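Local coordinates for deoxyhypusine hydroxylase (PDB 4D4Z), which hydroxylates the deoxyhypusine side chain of translation initiation factor eIF5A at a di-iron centre, completing the formation of hypusine, at residues Arg31-Leu36 / Lys60-Tyr65; Ser56-His61 / Glu271-Glu276. All coordinates share one frame; numbering follows the deposited sequence.

Contact 1 of 2, residues Arg31-Leu36 / Lys60-Tyr65. With FE (Fe (III) ion), chain D.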
loop_
_atom_site.group_PDB
_atom_site.type_symbol
_atom_site.label_atom_id
_atom_site.label_comp_id
_atom_site.label_asym_id
_atom_site.label_seq_id
_atom_site.Cartn_x
_atom_site.Cartn_y
_atom_site.Cartn_z
ATOM N N ARG A 31 3.000 15.372 0.246
ATOM C CA ARG A 31 3.608 15.885 -0.992
ATOM C C ARG A 31 5.143 15.796 -0.907
ATOM O O ARG A 31 5.793 15.356 -1.863
ATOM C CB ARG A 31 3.239 17.327 -1.268
ATOM C CG ARG A 31 1.760 17.375 -1.620
ATOM C CD ARG A 31 1.207 18.732 -2.040
ATOM N NE ARG A 31 -0.239 18.476 -2.219
ATOM C CZ ARG A 31 -0.861 17.996 -3.295
ATOM N NH1 ARG A 31 -0.253 17.757 -4.446
ATOM N NH2 ARG A 31 -2.171 17.823 -3.230
ATOM N N ALA A 32 5.661 16.071 0.275
ATOM C CA ALA A 32 7.126 15.957 0.510
ATOM C C ALA A 32 7.555 14.514 0.357
ATOM O O ALA A 32 8.550 14.172 -0.325
ATOM C CB ALA A 32 7.467 16.514 1.890
ATOM N N LEU A 33 6.870 13.601 1.052
ATOM C CA LEU A 33 7.181 12.209 1.028
ATOM C C LEU A 33 7.211 11.660 -0.412
ATOM O O LEU A 33 8.116 10.966 -0.793
ATOM C CB LEU A 33 6.158 11.401 1.810
ATOM C CG LEU A 33 6.291 9.880 1.731
ATOM C CD1 LEU A 33 7.713 9.392 2.113
ATOM C CD2 LEU A 33 5.236 9.197 2.575
ATOM N N PHE A 34 6.177 11.930 -1.173
ATOM C CA PHE A 34 6.145 11.335 -2.513
ATOM C C PHE A 34 7.197 11.964 -3.437
ATOM O O PHE A 34 7.725 11.273 -4.338
ATOM C CB PHE A 34 4.768 11.181 -3.132
ATOM C CG PHE A 34 4.087 9.945 -2.663
ATOM C CD1 PHE A 34 4.383 8.688 -3.200
ATOM C CD2 PHE A 34 3.236 10.045 -1.581
ATOM C CE1 PHE A 34 3.752 7.532 -2.694
ATOM C CE2 PHE A 34 2.634 8.920 -1.069
ATOM C CZ PHE A 34 2.893 7.686 -1.623
ATOM N N THR A 35 7.585 13.175 -3.156
ATOM C CA THR A 35 8.687 13.785 -3.894
ATOM C C THR A 35 10.019 13.143 -3.562
ATOM O O THR A 35 10.811 12.726 -4.433
ATOM C CB THR A 35 8.763 15.301 -3.687
ATOM O OG1 THR A 35 7.492 15.912 -3.952
ATOM C CG2 THR A 35 9.803 15.907 -4.563
ATOM N N LEU A 36 10.274 12.935 -2.276
ATOM C CA LEU A 36 11.446 12.142 -1.870
ATOM C C LEU A 36 11.490 10.725 -2.381
ATOM O O LEU A 36 12.539 10.204 -2.785
ATOM C CB LEU A 36 11.544 12.129 -0.326
ATOM C CG LEU A 36 11.771 13.429 0.362
ATOM C CD1 LEU A 36 11.761 13.270 1.832
ATOM C CD2 LEU A 36 13.131 14.025 -0.017
ATOM N N LYS A 60 3.065 7.091 8.833
ATOM C CA LYS A 60 4.098 6.129 9.049
ATOM C C LYS A 60 4.063 4.962 8.060
ATOM O O LYS A 60 5.078 4.535 7.528
ATOM C CB LYS A 60 4.084 5.573 10.504
ATOM C CG LYS A 60 4.567 6.602 11.503
ATOM C CD LYS A 60 4.690 5.966 12.864
ATOM C CE LYS A 60 3.374 5.630 13.434
ATOM N NZ LYS A 60 3.518 4.999 14.779
ATOM N N HIS A 61 2.844 4.475 7.784
ATOM C CA HIS A 61 2.727 3.335 6.882
ATOM C C HIS A 61 3.102 3.752 5.436
ATOM O O HIS A 61 3.686 2.992 4.711
ATOM C CB HIS A 61 1.390 2.594 7.051
ATOM C CG HIS A 61 0.399 2.760 5.957
ATOM N ND1 HIS A 61 -0.139 3.964 5.600
ATOM C CD2 HIS A 61 -0.161 1.853 5.133
ATOM C CE1 HIS A 61 -1.007 3.796 4.629
ATOM N NE2 HIS A 61 -1.043 2.525 4.324
ATOM N N GLU A 62 2.797 4.993 5.073
ATOM C CA GLU A 62 3.164 5.486 3.733
ATOM C C GLU A 62 4.706 5.615 3.628
ATOM O O GLU A 62 5.241 5.394 2.508
ATOM C CB GLU A 62 2.571 6.804 3.384
ATOM C CG GLU A 62 2.342 6.965 1.913
ATOM C CD GLU A 62 1.102 6.179 1.438
ATOM O OE1 GLU A 62 0.654 5.248 2.140
ATOM O OE2 GLU A 62 0.524 6.492 0.401
ATOM N N LEU A 63 5.398 5.964 4.726
ATOM C CA LEU A 63 6.859 5.960 4.712
ATOM C C LEU A 63 7.383 4.615 4.275
ATOM O O LEU A 63 8.232 4.471 3.411
ATOM C CB LEU A 63 7.477 6.324 6.075
ATOM C CG LEU A 63 6.989 7.553 6.702
ATOM C CD1 LEU A 63 7.576 7.549 8.145
ATOM C CD2 LEU A 63 7.397 8.798 5.985
ATOM N N ALA A 64 6.841 3.554 4.896
ATOM C CA ALA A 64 7.261 2.219 4.550
ATOM C C ALA A 64 6.930 1.812 3.113
ATOM O O ALA A 64 7.725 1.201 2.430
ATOM C CB ALA A 64 6.636 1.194 5.517
ATOM N N TYR A 65 5.717 2.158 2.687
ATOM C CA TYR A 65 5.283 1.878 1.318
ATOM C C TYR A 65 6.270 2.486 0.358
ATOM O O TYR A 65 6.760 1.791 -0.554
ATOM C CB TYR A 65 3.871 2.415 1.042
ATOM C CG TYR A 65 3.429 2.235 -0.400
ATOM C CD1 TYR A 65 2.965 0.986 -0.869
ATOM C CD2 TYR A 65 3.485 3.295 -1.285
ATOM C CE1 TYR A 65 2.528 0.856 -2.163
ATOM C CE2 TYR A 65 3.031 3.135 -2.565
ATOM C CZ TYR A 65 2.558 1.952 -2.975
ATOM O OH TYR A 65 2.160 1.827 -4.323
HETATM FE FE FE D . -2.554 1.331 3.173
HETATM O O HOH W 1 -2.413 2.771 1.671
#
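Leu33 reaches from helix 26-39 to helix 57-70 with both methyls: CD2 lies against the start of the Glu62 side chain, 3.7 Å from its CB, and also comes near Leu63, while CD1 meets Leu63 CD2 at 3.9 Å. CG stands anti to the backbone N (chi1 173°), which carries the fork across the gap between the helices. The CB of Leu63 is directed away from helix 26-39, but the end of the chain swings back. Glu62, crossing Leu33 at about a right angle, then bends at chi2 and brings its carboxylate to Phe34. There OE2 sits in the plane of the phenyl ring at its edge, 3.3 Å from CZ, and the ring and carboxylate planes stand 78° apart. A carboxylate oxygen against the slightly positive C-H rim of a ring would be expected to be mildly favourable, but the contact is doubtful as a fixed feature, since Phe34 was modelled in two conformers. The two helices run nearly parallel, 12° apart with a closest axis approach of 10.5 Å, the packing expected in an all-helical HEAT-like array; helix 57-70 contributes to the HEAT-like repeat of residues 59-85. Ile48 of helix 42-50 touches both Leu33 and Leu63. On the inner side of helix 57-70, His61 NE2 binds an iron ion at 2.2 Å, with His245 and Glu246 as further ligands. Tyr65 extends the contact more loosely, CD2 lying 4.4 Å from Phe34 CZ, and its hydroxyl is hydrogen-bonded to Tyr216.

Contact 2 of 2, residues Ser56-His61 / Glu271-Glu276. With FE (Fe (III) ion), chain D.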
loop_
_atom_site.group_PDB
_atom_site.type_symbol
_atom_site.label_atom_id
_atom_site.label_comp_id
_atom_site.label_asym_id
_atom_site.label_seq_id
_atom_site.Cartn_x
_atom_site.Cartn_y
_atom_site.Cartn_z
ATOM N N SER A 56 0.970 9.850 13.450
ATOM C CA SER A 56 0.024 9.396 12.406
ATOM C C SER A 56 0.442 8.000 11.892
ATOM O O SER A 56 1.455 7.875 11.177
ATOM C CB SER A 56 0.006 10.377 11.275
ATOM O OG SER A 56 -0.767 9.942 10.151
ATOM N N ALA A 57 -0.356 6.975 12.184
ATOM C CA ALA A 57 -0.168 5.653 11.583
ATOM C C ALA A 57 -0.319 5.709 10.047
ATOM O O ALA A 57 0.401 5.010 9.347
ATOM C CB ALA A 57 -1.150 4.625 12.153
ATOM N N LEU A 58 -1.211 6.579 9.549
ATOM C CA LEU A 58 -1.312 6.760 8.114
ATOM C C LEU A 58 0.006 7.219 7.482
ATOM O O LEU A 58 0.505 6.588 6.517
ATOM C CB LEU A 58 -2.443 7.701 7.710
ATOM C CG LEU A 58 -2.674 7.809 6.237
ATOM C CD1 LEU A 58 -3.332 6.548 5.772
ATOM C CD2 LEU A 58 -3.563 8.969 5.914
ATOM N N LEU A 59 0.599 8.255 8.053
ATOM C CA LEU A 59 1.813 8.755 7.500
ATOM C C LEU A 59 2.927 7.690 7.640
ATOM O O LEU A 59 3.683 7.421 6.688
ATOM C CB LEU A 59 2.246 10.072 8.172
ATOM C CG LEU A 59 3.571 10.663 7.682
ATOM C CD1 LEU A 59 3.494 11.048 6.231
ATOM C CD2 LEU A 59 3.898 11.913 8.509
ATOM N N LYS A 60 3.065 7.091 8.833
ATOM C CA LYS A 60 4.098 6.129 9.049
ATOM C C LYS A 60 4.063 4.962 8.060
ATOM O O LYS A 60 5.078 4.535 7.528
ATOM C CB LYS A 60 4.084 5.573 10.504
ATOM C CG LYS A 60 4.567 6.602 11.503
ATOM C CD LYS A 60 4.690 5.966 12.864
ATOM C CE LYS A 60 3.374 5.630 13.434
ATOM N NZ LYS A 60 3.518 4.999 14.779
ATOM N N HIS A 61 2.844 4.475 7.784
ATOM C CA HIS A 61 2.727 3.335 6.882
ATOM C C HIS A 61 3.102 3.752 5.436
ATOM O O HIS A 61 3.686 2.992 4.711
ATOM C CB HIS A 61 1.390 2.594 7.051
ATOM C CG HIS A 61 0.399 2.760 5.957
ATOM N ND1 HIS A 61 -0.139 3.964 5.600
ATOM C CD2 HIS A 61 -0.161 1.853 5.133
ATOM C CE1 HIS A 61 -1.007 3.796 4.629
ATOM N NE2 HIS A 61 -1.043 2.525 4.324
ATOM N N GLU A 271 -11.965 6.883 14.352
ATOM C CA GLU A 271 -10.713 6.220 14.055
ATOM C C GLU A 271 -9.786 7.216 13.316
ATOM O O GLU A 271 -10.126 7.632 12.227
ATOM C CB GLU A 271 -11.028 5.070 13.171
ATOM C CG GLU A 271 -9.927 4.116 13.078
ATOM C CD GLU A 271 -9.709 3.424 14.418
ATOM O OE1 GLU A 271 -10.634 2.747 14.939
ATOM O OE2 GLU A 271 -8.613 3.573 14.960
ATOM N N ARG A 272 -8.622 7.545 13.906
ATOM C CA ARG A 272 -7.741 8.538 13.329
ATOM C C ARG A 272 -7.300 8.167 11.943
ATOM O O ARG A 272 -7.296 9.040 11.070
ATOM C CB ARG A 272 -6.504 8.788 14.216
ATOM C CG ARG A 272 -5.597 9.886 13.712
ATOM C CD ARG A 272 -4.576 10.255 14.741
ATOM N NE ARG A 272 -3.567 11.178 14.171
ATOM C CZ ARG A 272 -2.688 11.883 14.894
ATOM N NH1 ARG A 272 -2.621 11.738 16.165
ATOM N NH2 ARG A 272 -1.849 12.723 14.321
ATOM N N VAL A 273 -6.961 6.915 11.714
ATOM C CA VAL A 273 -6.477 6.536 10.377
ATOM C C VAL A 273 -7.553 6.726 9.319
ATOM O O VAL A 273 -7.267 7.113 8.191
ATOM C CB VAL A 273 -5.822 5.144 10.332
ATOM C CG1 VAL A 273 -6.813 4.069 10.387
ATOM C CG2 VAL A 273 -5.113 4.945 8.991
ATOM N N VAL A 274 -8.821 6.568 9.713
ATOM C CA VAL A 274 -9.936 6.780 8.795
ATOM C C VAL A 274 -10.156 8.262 8.501
ATOM O O VAL A 274 -10.294 8.644 7.386
ATOM C CB VAL A 274 -11.198 6.117 9.303
ATOM C CG1 VAL A 274 -12.396 6.529 8.459
ATOM C CG2 VAL A 274 -10.961 4.586 9.369
ATOM N N ARG A 275 -10.180 9.094 9.534
ATOM C CA ARG A 275 -10.237 10.556 9.349
ATOM C C ARG A 275 -9.176 11.085 8.443
ATOM O O ARG A 275 -9.438 11.851 7.522
ATOM C CB ARG A 275 -10.064 11.288 10.661
ATOM C CG ARG A 275 -11.173 11.195 11.562
ATOM C CD ARG A 275 -11.001 12.263 12.681
ATOM N NE ARG A 275 -9.777 12.256 13.502
ATOM C CZ ARG A 275 -9.511 11.487 14.549
ATOM N NH1 ARG A 275 -10.338 10.508 14.917
ATOM N NH2 ARG A 275 -8.345 11.619 15.195
ATOM N N GLU A 276 -7.954 10.646 8.702
ATOM C CA GLU A 276 -6.865 11.162 7.962
ATOM C C GLU A 276 -6.867 10.688 6.499
ATOM O O GLU A 276 -6.524 11.450 5.640
ATOM C CB GLU A 276 -5.519 10.790 8.642
ATOM C CG GLU A 276 -5.308 11.583 9.925
ATOM C CD GLU A 276 -3.986 11.352 10.615
ATOM O OE1 GLU A 276 -3.309 10.378 10.348
ATOM O OE2 GLU A 276 -3.677 12.249 11.468
HETATM FE FE FE D . -2.554 1.331 3.173
HETATM O O HOH W 2 -3.342 7.819 11.168
HETATM O O HOH W 1 -2.413 2.771 1.671
#
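Ser56 and Glu276 meet through a short hydrogen bond, OG donating to OE1 at 2.6 Å on the syn side of the carboxylate, 25° out of its plane. The same OG caps helix 57-70, accepting from Leu59 N at 3.0 Å in a nearly straight bond (164°). A chi1 of 173° turns OG away from the serine's own nitrogen, to where both partners can use it. A water adds a second link, accepting from Leu58 N and donating to Glu276 OE1. On the other oxygen, Arg272 NE forms an intrahelical salt bridge to OE2 at 2.9 Å from well above the carboxylate plane, although OE2 lies close to the plane of the guanidinium; one face of that guanidinium is turned to Ser56 N.

Next to this polar group Leu58 points across. It runs past Glu276 in the opposite direction, CD2 reaching 3.8 Å from Glu276 CB, and crosses Val273 at about a right angle, CD1 4.0 Å from CG2. The carbonyl of Leu58 takes the N-H of His61 ND1 in its own plane, on a lone pair, and nearly in the ring plane, which fixes the rotation of this iron-binding imidazole. The contact thus joins the two HEAT-repeat regions through helices 57-70 and 272-287. Its carboxylate is gripped by serine, water and arginine and lies near the N-terminus of helix 57-70, surroundings that would be expected to keep Glu276 ionised.

Overall arrangement
Both contacts use helix 57-70 and share Lys60 and His61, with centres about 13 Å apart. Contact 1 joins this helix to helix 26-39, nearby in sequence, by side-to-side helix packing; contact 2 joins its first turn to helix 272-287, more than 200 residues on, and so bridges the two HEAT-repeat regions. Contact 2 is the more buried, and it combines a leucine-valine patch with a hydrogen-bonded carboxylate. Contact 1 is partly buried, passing from leucines inside to an exposed phenylalanine, and no hydrogen bond crosses it. The iron ligand His61 touches neither partner segment, though its helix takes part in both contacts.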